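Local coordinates for FMN-dependent nitronate monooxygenase (Shewanella oneidensis, PDB 5LSM), which probably catalyses the FMN-dependent oxidation of propionate 3-nitronate by molecular oxygen to 3-oxopropanoate, a detoxifying reaction, at residues T154-E159 / I173-E178; R183-S188 / G273-G278. One frame throughout, in Å; residues are numbered along the deposited sequence.

Contact 1: residues T154-E159 / I173-E178; sequences TATTVE and IAQGLE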
loop_
_atom_site.group_PDB
_atom_site.type_symbol
_atom_site.label_atom_id
_atom_site.label_comp_id
_atom_site.label_asym_id
_atom_site.label_seq_id
_atom_site.Cartn_x
_atom_site.Cartn_y
_atom_site.Cartn_z
ATOM N N THR A 154 17.519 -2.530 1.940
ATOM C CA THR A 154 16.091 -2.374 1.708
ATOM C C THR A 154 15.821 -1.902 0.259
ATOM O O THR A 154 16.508 -1.041 -0.260
ATOM C CB THR A 154 15.450 -1.430 2.774
ATOM O OG1 THR A 154 15.243 -2.142 4.010
ATOM C CG2 THR A 154 14.114 -0.900 2.303
ATOM N N ALA A 155 14.881 -2.553 -0.411
ATOM C CA ALA A 155 14.390 -2.119 -1.715
ATOM C C ALA A 155 12.934 -1.732 -1.596
ATOM O O ALA A 155 12.148 -2.493 -1.025
ATOM C CB ALA A 155 14.523 -3.245 -2.713
ATOM N N THR A 156 12.568 -0.575 -2.148
ATOM C CA THR A 156 11.155 -0.174 -2.241
ATOM C C THR A 156 10.584 -0.239 -3.649
ATOM O O THR A 156 9.416 0.094 -3.854
ATOM C CB THR A 156 10.906 1.255 -1.715
ATOM O OG1 THR A 156 11.544 2.219 -2.574
ATOM C CG2 THR A 156 11.394 1.398 -0.270
ATOM N N THR A 157 11.399 -0.660 -4.611
ATOM C CA THR A 157 10.938 -0.918 -5.961
ATOM C C THR A 157 11.741 -2.091 -6.542
ATOM O O THR A 157 12.773 -2.480 -5.998
ATOM C CB THR A 157 11.177 0.298 -6.882
ATOM O OG1 THR A 157 12.586 0.587 -6.930
ATOM C CG2 THR A 157 10.409 1.522 -6.408
ATOM N N VAL A 158 11.322 -2.555 -7.714
ATOM C CA VAL A 158 12.059 -3.551 -8.460
ATOM C C VAL A 158 13.416 -3.054 -8.955
ATOM O O VAL A 158 14.385 -3.812 -8.959
ATOM C CB VAL A 158 11.228 -4.094 -9.649
ATOM C CG1 VAL A 158 12.061 -5.049 -10.486
ATOM C CG2 VAL A 158 9.999 -4.815 -9.121
ATOM N N GLU A 159 13.497 -1.795 -9.370
ATOM C CA GLU A 159 14.779 -1.240 -9.822
ATOM C C GLU A 159 15.795 -1.229 -8.692
ATOM O O GLU A 159 16.948 -1.589 -8.898
ATOM C CB GLU A 159 14.619 0.175 -10.342
ATOM C CG GLU A 159 14.058 0.248 -11.747
ATOM C CD GLU A 159 12.544 0.122 -11.799
ATOM O OE1 GLU A 159 11.860 0.440 -10.781
ATOM O OE2 GLU A 159 12.044 -0.292 -12.876
ATOM N N ILE A 173 15.607 -6.711 1.444
ATOM C CA ILE A 173 14.397 -6.477 2.234
ATOM C C ILE A 173 13.398 -5.685 1.377
ATOM O O ILE A 173 13.650 -4.534 1.025
ATOM C CB ILE A 173 14.683 -5.687 3.538
ATOM C CG1 ILE A 173 15.743 -6.378 4.406
ATOM C CG2 ILE A 173 13.406 -5.535 4.344
ATOM C CD1 ILE A 173 16.479 -5.425 5.329
ATOM N N ALA A 174 12.281 -6.316 1.028
ATOM C CA ALA A 174 11.216 -5.642 0.286
ATOM C C ALA A 174 10.269 -4.950 1.248
ATOM O O ALA A 174 9.423 -5.620 1.832
ATOM C CB ALA A 174 10.439 -6.679 -0.521
ATOM N N GLN A 175 10.415 -3.638 1.468
ATOM C CA GLN A 175 9.434 -2.947 2.361
ATOM C C GLN A 175 8.324 -2.263 1.618
ATOM O O GLN A 175 8.536 -1.260 0.957
ATOM C CB GLN A 175 10.042 -1.990 3.395
ATOM C CG GLN A 175 10.840 -0.879 2.802
ATOM C CD GLN A 175 10.785 0.419 3.591
ATOM O OE1 GLN A 175 11.042 1.464 3.036
ATOM N NE2 GLN A 175 10.487 0.351 4.877
ATOM N N GLY A 176 7.128 -2.828 1.764
ATOM C CA GLY A 176 5.922 -2.204 1.295
ATOM C C GLY A 176 5.648 -0.908 2.012
ATOM O O GLY A 176 6.113 -0.696 3.127
ATOM N N LEU A 177 4.830 -0.073 1.379
ATOM C CA LEU A 177 4.379 1.185 1.957
ATOM C C LEU A 177 3.718 1.036 3.318
ATOM O O LEU A 177 3.623 2.009 4.045
ATOM C CB LEU A 177 3.407 1.905 0.993
ATOM C CG LEU A 177 4.016 2.645 -0.210
ATOM C CD1 LEU A 177 2.926 3.247 -1.069
ATOM C CD2 LEU A 177 4.954 3.730 0.260
ATOM N N GLU A 178 3.236 -0.163 3.649
ATOM C CA GLU A 178 2.603 -0.424 4.957
ATOM C C GLU A 178 3.606 -0.270 6.127
ATOM O O GLU A 178 3.209 -0.075 7.283
ATOM C CB GLU A 178 2.007 -1.840 4.985
ATOM C CG GLU A 178 0.731 -2.050 4.150
ATOM C CD GLU A 178 0.964 -2.593 2.731
ATOM O OE1 GLU A 178 2.039 -2.328 2.114
ATOM O OE2 GLU A 178 0.048 -3.282 2.213
#

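Contact 2: residues R183-S188 / G273-G278; sequences RGHFLS and GRPARG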
loop_
_atom_site.group_PDB
_atom_site.type_symbol
_atom_site.label_atom_id
_atom_site.label_comp_id
_atom_site.label_asym_id
_atom_site.label_seq_id
_atom_site.Cartn_x
_atom_site.Cartn_y
_atom_site.Cartn_z
ATOM N N ARG A 183 10.846 5.273 4.787
ATOM C CA ARG A 183 11.042 4.657 3.508
ATOM C C ARG A 183 12.554 4.572 3.230
ATOM O O ARG A 183 13.283 5.555 3.404
ATOM C CB ARG A 183 10.338 5.462 2.413
ATOM C CG ARG A 183 8.861 5.764 2.666
ATOM C CD ARG A 183 8.071 4.503 3.008
ATOM N NE ARG A 183 8.040 3.576 1.884
ATOM C CZ ARG A 183 7.917 2.253 1.979
ATOM N NH1 ARG A 183 7.806 1.649 3.163
ATOM N NH2 ARG A 183 7.857 1.528 0.865
ATOM N N GLY A 184 13.010 3.389 2.807
ATOM C CA GLY A 184 14.408 3.124 2.560
ATOM C C GLY A 184 14.776 3.263 1.094
ATOM O O GLY A 184 15.772 2.679 0.648
ATOM N N HIS A 185 13.997 4.064 0.355
ATOM C CA HIS A 185 14.244 4.327 -1.075
ATOM C C HIS A 185 15.501 5.142 -1.336
ATOM O O HIS A 185 15.989 5.840 -0.471
ATOM C CB HIS A 185 13.054 5.046 -1.706
ATOM C CG HIS A 185 12.871 6.446 -1.224
ATOM N ND1 HIS A 185 12.077 6.762 -0.148
ATOM C CD2 HIS A 185 13.393 7.615 -1.657
ATOM C CE1 HIS A 185 12.076 8.068 0.034
ATOM N NE2 HIS A 185 12.896 8.607 -0.846
ATOM N N PHE A 186 16.052 5.020 -2.532
ATOM C CA PHE A 186 17.325 5.655 -2.821
ATOM C C PHE A 186 17.585 5.893 -4.290
ATOM O O PHE A 186 18.485 6.623 -4.599
ATOM C CB PHE A 186 18.481 4.849 -2.216
ATOM C CG PHE A 186 18.552 3.429 -2.706
ATOM C CD1 PHE A 186 19.255 3.113 -3.867
ATOM C CD2 PHE A 186 17.910 2.409 -2.013
ATOM C CE1 PHE A 186 19.301 1.814 -4.333
ATOM C CE2 PHE A 186 17.941 1.102 -2.487
ATOM C CZ PHE A 186 18.642 0.807 -3.642
ATOM N N LEU A 187 16.830 5.270 -5.196
ATOM C CA LEU A 187 16.950 5.591 -6.622
ATOM C C LEU A 187 16.061 6.757 -7.059
ATOM O O LEU A 187 16.370 7.432 -8.035
ATOM C CB LEU A 187 16.712 4.356 -7.504
ATOM C CG LEU A 187 17.799 3.255 -7.459
ATOM C CD1 LEU A 187 17.595 2.224 -8.555
ATOM C CD2 LEU A 187 19.195 3.829 -7.573
ATOM N N SER A 188 15.037 7.085 -6.286
ATOM C CA SER A 188 14.090 8.119 -6.709
ATOM C C SER A 188 13.363 8.768 -5.545
ATOM O O SER A 188 12.990 8.100 -4.587
ATOM C CB SER A 188 13.069 7.513 -7.672
ATOM O OG SER A 188 12.005 8.411 -7.941
ATOM N N GLY A 273 13.304 15.107 7.604
ATOM C CA GLY A 273 13.704 15.476 6.238
ATOM C C GLY A 273 13.395 14.423 5.181
ATOM O O GLY A 273 13.587 14.653 3.982
ATOM N N ARG A 274 12.979 13.238 5.627
ATOM C CA ARG A 274 12.762 12.113 4.724
ATOM C C ARG A 274 11.442 11.436 5.042
ATOM O O ARG A 274 11.049 11.333 6.215
ATOM C CB ARG A 274 13.934 11.112 4.828
ATOM C CG ARG A 274 14.943 11.247 3.691
ATOM C CD ARG A 274 16.029 10.180 3.727
ATOM N NE ARG A 274 15.614 9.029 2.954
ATOM C CZ ARG A 274 16.156 8.622 1.818
ATOM N NH1 ARG A 274 17.257 9.170 1.341
ATOM N NH2 ARG A 274 15.630 7.585 1.203
ATOM N N PRO A 275 10.724 10.995 4.002
ATOM C CA PRO A 275 9.432 10.313 4.215
ATOM C C PRO A 275 9.523 9.160 5.225
ATOM O O PRO A 275 10.310 8.237 5.035
ATOM C CB PRO A 275 9.088 9.767 2.840
ATOM C CG PRO A 275 9.849 10.601 1.892
ATOM C CD PRO A 275 11.112 11.018 2.591
ATOM N N ALA A 276 8.729 9.235 6.288
ATOM C CA ALA A 276 8.618 8.149 7.249
ATOM C C ALA A 276 7.163 7.999 7.702
ATOM O O ALA A 276 6.436 9.002 7.795
ATOM C CB ALA A 276 9.515 8.426 8.446
ATOM N N ARG A 277 6.749 6.761 8.005
ATOM C CA ARG A 277 5.354 6.495 8.376
ATOM C C ARG A 277 5.187 6.521 9.887
ATOM O O ARG A 277 5.860 5.776 10.620
ATOM C CB ARG A 277 4.864 5.146 7.824
ATOM C CG ARG A 277 3.398 4.840 8.146
ATOM C CD ARG A 277 2.913 3.494 7.567
ATOM N NE ARG A 277 2.854 3.535 6.103
ATOM C CZ ARG A 277 1.937 4.193 5.386
ATOM N NH1 ARG A 277 0.920 4.801 5.972
ATOM N NH2 ARG A 277 2.039 4.236 4.073
ATOM N N GLY A 278 4.257 7.354 10.350
ATOM C CA GLY A 278 3.953 7.427 11.770
ATOM C C GLY A 278 2.502 7.751 12.033
ATOM O O GLY A 278 1.839 8.295 11.186
#

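Contact 1: residues T154-E159 / I173-E178
Residues 154-155 and 173-175 run parallel as neighbouring strands of a TIM barrel, joined by a beta-alpha-beta crossover through helix 158-166. Their CA atoms are 4.5 Å apart at Thr154 and Ile173 and 5.6 Å at Thr156 and Gln175, so the backbones diverge along the chain. Ala155 makes both bonds between the segments, as the parallel pattern requires: its N donates to Ile173 O over 2.7 Å, nearly straight at 165°, and its O accepts from Gln175 N at 3.2 Å, more bent at 144°. In each case the donor lies in the carbonyl plane. On the face carrying Thr154 and Ile173, Thr154 OG1 is anti to its carbonyl carbon and meets Ile173 CB at 3.6 Å. The Thr154 methyl, anti to the backbone N, turns to the other neighbour, and its CG2 presses on Gln175 CG at 3.3 Å. The methyls of Ala155 and Ala174, on the reverse face, pack against Ile204 of helix 197-207. Gln175 has CG in the crowded position between N and the carbonyl carbon (chi1 59°) and bends again at chi2, which lays its amide alongside Thr156; Thr156 CG2 touches Gln175 OE1 at 3.3 Å. That oxygen accepts from Gly184 N, while NE2 makes a weak hydrogen bond to O3' of the bound FMN. An alanine here would remove the amide and would probably cost the flavin this weak partner, leave Gly184 N without its acceptor and loosen the packing of both threonine methyls. Where the strand gives way to the helix, Thr156 OG1 bonds to Glu160 OE1, and Thr157, at the N-cap, caps the helix with a hydrogen bond between its OG1 and Glu160 N.

Contact 2: residues R183-S188 / G273-G278
Arg274 NH2 is held by one hydrogen bond and one ring face, both provided by His185. Arg274 NH2 donates to His185 O over a very short 2.4 Å, with a bend to 134° at the hydrogen; the oxygen lies near the guanidinium plane, but the nitrogen stands above the carbonyl plane. Arg274 NH2 also sits 3.5 Å above the centre of the His185 ring, with ring and guanidinium planes 33° apart. A bend at chi3 of Arg274 and the crowded chi1 of His185 bring these two tips together. Pro275 fills in beside them, Pro275 CG reaching His185 CE1 at 3.9 Å, at the ring's edge and near its plane, and its CB facing Arg183 CG at 4.0 Å. A second hydrogen bond, Arg183 N to Pro275 O at 3.0 Å, joins the backbones. The Arg183 side chain then folds away: NE binds Gln194 OE1, and NH1 and NH2 reach the carbonyls of Gly176 and Gln175. Residues 276-278 belong to the middle strand of a small antiparallel sheet, between strands 181-182 and 265-268, while loop 183-188 leaves that sheet for helix 158-166, where Glu160 OE2 accepts from Phe186 N and Leu187 N.

All six touching residues of contact 1 are buried, against four of six in contact 2, where Arg274 and Pro275 are partly exposed. Contact 1 joins successive strands of the parallel barrel sheet by regular backbone pairing, with threonine, isoleucine and glutamine side chains packed along it; contact 2 joins a loop to the small antiparallel sheet, 85 residues further on, through arginines, a histidine and a proline. Centred about 11 Å apart, they touch: Leu177 O accepts from Arg277 NE at 2.7 Å, and Thr156 OG1 packs on His185 CB at 3.3 Å. Helix 158-166 starts within contact 1 and is met by the loop of contact 2 through Glu160; only contact 1 includes a residue of the FMN site.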